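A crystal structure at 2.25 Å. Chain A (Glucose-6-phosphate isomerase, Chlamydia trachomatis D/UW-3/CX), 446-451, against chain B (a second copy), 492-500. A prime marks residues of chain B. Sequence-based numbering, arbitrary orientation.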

# COMPACT_ATOMS: atom_id res chain seq x y z
N PRO A 446 8.57 -26.85 14.71
CA PRO A 446 9.12 -25.84 13.79
C PRO A 446 8.06 -24.91 13.22
O PRO A 446 8.37 -23.74 12.96
CB PRO A 446 9.78 -26.69 12.69
CG PRO A 446 9.88 -28.06 13.23
CD PRO A 446 8.75 -28.22 14.21
N ASN A 447 6.81 -25.36 13.06
CA ASN A 447 5.74 -24.50 12.55
C ASN A 447 5.43 -23.34 13.50
O ASN A 447 4.82 -22.35 13.07
CB ASN A 447 4.47 -25.32 12.31
CG ASN A 447 3.63 -24.78 11.16
OD1 ASN A 447 4.17 -24.31 10.16
ND2 ASN A 447 2.31 -24.83 11.29
N LYS A 448 5.84 -23.44 14.76
CA LYS A 448 5.47 -22.46 15.78
C LYS A 448 6.68 -21.72 16.31
O LYS A 448 6.59 -21.11 17.38
CB LYS A 448 4.73 -23.13 16.94
CG LYS A 448 3.37 -23.72 16.64
CD LYS A 448 3.04 -24.77 17.70
CE LYS A 448 1.58 -24.75 18.14
NZ LYS A 448 0.65 -25.30 17.11
N ARG A 449 7.82 -21.78 15.64
CA ARG A 449 8.96 -21.06 16.16
C ARG A 449 9.20 -19.79 15.35
O ARG A 449 8.82 -19.66 14.18
CB ARG A 449 10.21 -21.93 16.26
CG ARG A 449 10.75 -22.53 15.00
CD ARG A 449 12.09 -23.22 15.31
NE ARG A 449 11.92 -24.49 16.01
CZ ARG A 449 12.26 -25.68 15.51
NH1 ARG A 449 12.79 -25.76 14.30
NH2 ARG A 449 12.06 -26.79 16.22
N PHE A 450 9.79 -18.81 16.04
CA PHE A 450 9.96 -17.45 15.56
C PHE A 450 11.42 -17.10 15.80
O PHE A 450 11.86 -17.07 16.95
CB PHE A 450 9.00 -16.51 16.27
CG PHE A 450 7.55 -16.92 16.15
CD1 PHE A 450 6.78 -16.48 15.08
CD2 PHE A 450 6.97 -17.76 17.08
CE1 PHE A 450 5.44 -16.87 14.96
CE2 PHE A 450 5.63 -18.15 16.96
CZ PHE A 450 4.88 -17.71 15.90
N LYS A 451 12.18 -16.89 14.72
CA LYS A 451 13.62 -16.75 14.81
C LYS A 451 14.01 -15.40 15.38
O LYS A 451 15.09 -15.27 15.98
CB LYS A 451 14.27 -16.95 13.44
CG LYS A 451 13.80 -18.24 12.70
CD LYS A 451 14.54 -18.48 11.36
CE LYS A 451 13.60 -18.99 10.23
NZ LYS A 451 13.00 -17.89 9.38
N PHE B 492 -1.76 -22.65 3.90
CA PHE B 492 -3.12 -22.46 4.37
C PHE B 492 -3.26 -22.34 5.88
O PHE B 492 -4.39 -22.26 6.37
CB PHE B 492 -4.01 -23.60 3.83
CG PHE B 492 -3.90 -23.78 2.34
CD1 PHE B 492 -4.39 -22.80 1.47
CD2 PHE B 492 -3.25 -24.89 1.81
CE1 PHE B 492 -4.26 -22.94 0.08
CE2 PHE B 492 -3.11 -25.04 0.42
CZ PHE B 492 -3.61 -24.06 -0.44
N ASP B 493 -2.16 -22.29 6.63
CA ASP B 493 -2.23 -21.89 8.03
C ASP B 493 -1.48 -20.57 8.22
O ASP B 493 -1.03 -19.93 7.26
CB ASP B 493 -1.72 -23.01 8.95
CG ASP B 493 -0.27 -23.38 8.70
OD1 ASP B 493 0.35 -22.82 7.74
OD2 ASP B 493 0.25 -24.23 9.46
N GLN B 494 -1.36 -20.14 9.48
CA GLN B 494 -0.83 -18.81 9.75
C GLN B 494 -0.40 -18.70 11.21
O GLN B 494 -0.97 -17.93 11.99
CB GLN B 494 -1.86 -17.73 9.37
CG GLN B 494 -3.26 -17.86 9.97
CD GLN B 494 -4.12 -18.94 9.34
OE1 GLN B 494 -4.22 -19.05 8.12
NE2 GLN B 494 -4.76 -19.75 10.19
N GLU B 495 0.61 -19.47 11.59
CA GLU B 495 1.04 -19.48 12.98
C GLU B 495 1.57 -18.12 13.43
O GLU B 495 1.55 -17.83 14.64
CB GLU B 495 2.08 -20.57 13.19
CG GLU B 495 1.48 -21.96 13.15
CD GLU B 495 0.43 -22.19 14.24
OE1 GLU B 495 0.62 -21.71 15.39
OE2 GLU B 495 -0.60 -22.83 13.94
N GLY B 496 2.04 -17.28 12.50
CA GLY B 496 2.42 -15.91 12.86
C GLY B 496 1.23 -15.07 13.29
O GLY B 496 1.34 -14.26 14.21
N VAL B 497 0.07 -15.27 12.64
CA VAL B 497 -1.14 -14.53 13.00
C VAL B 497 -1.75 -15.08 14.29
O VAL B 497 -2.26 -14.32 15.12
CB VAL B 497 -2.15 -14.56 11.84
CG1 VAL B 497 -3.46 -13.89 12.27
CG2 VAL B 497 -1.56 -13.88 10.62
N SER B 498 -1.72 -16.41 14.48
CA SER B 498 -2.10 -16.97 15.78
C SER B 498 -1.27 -16.35 16.91
O SER B 498 -1.80 -16.05 17.98
CB SER B 498 -1.92 -18.49 15.81
OG SER B 498 -2.52 -19.14 14.69
N LEU B 499 0.03 -16.17 16.67
CA LEU B 499 0.89 -15.55 17.67
C LEU B 499 0.46 -14.11 17.97
O LEU B 499 0.45 -13.68 19.13
CB LEU B 499 2.34 -15.58 17.19
CG LEU B 499 3.24 -14.67 18.00
CD1 LEU B 499 3.43 -15.26 19.39
CD2 LEU B 499 4.55 -14.47 17.29
N GLY B 500 0.09 -13.37 16.92
CA GLY B 500 -0.42 -12.02 17.14
C GLY B 500 -1.64 -12.01 18.05
O GLY B 500 -1.72 -11.22 18.99

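The contact buries 315 Å² in total, counting both sides, and centres on the first turn of a helix in chain B. The nearest CA atoms across the stretches are those of Lys448 and Glu495′, 6.0 Å apart.

One hydrogen bond crosses between the stretches. Asn447 ND2 donates to Asp493′ OD2 at 2.8 Å, with an N-H...acceptor angle of 162°, so both length and direction are favourable. The CA-to-CB bonds of both residues point toward the opposing stretch, and the Asn447 chi1 of -149°, between wells, carries the amide to the carboxylate. An amide nitrogen suits this buried site because it can donate a hydrogen bond to the acid without bringing a second full charge; the other carboxylate oxygen, OD1, is hydrogen-bonded elsewhere in the structure.

The charged pair is looser. Lys448 NZ and Glu495′ OE1 form a long salt bridge at 4.0 Å, and the lysine's aliphatic stem lies nearer the acid, with CG 3.6 Å from OE1. Glu495′ also packs through its own methylenes: CB sits 3.3 Å from Asn447 O, and CG 3.5 Å from Asn447 ND2. These contacts help explain the 81 Å² it loses, the largest area of any residue here.

Apolar packing gathers around Phe450, which gives up 78 Å². Leu499′ CD2 stands 3.5 Å from the centroid of the Phe450 ring and 15° off the ring normal, a CH-pi contact over one face. At the ring's edge, Phe450 CZ lies 3.6 Å from Glu495′ O and Phe450 CE1 3.8 Å from Gly496′ CA. Glu495′ O also accepts the helical hydrogen bond from Leu499′ N, at 3.0 Å. The ring edge meets the helix backbone at Gly496′; an ideal CB there would lie 4.3 Å from Phe450 CE1, so the geometry does not by itself show that glycine is required.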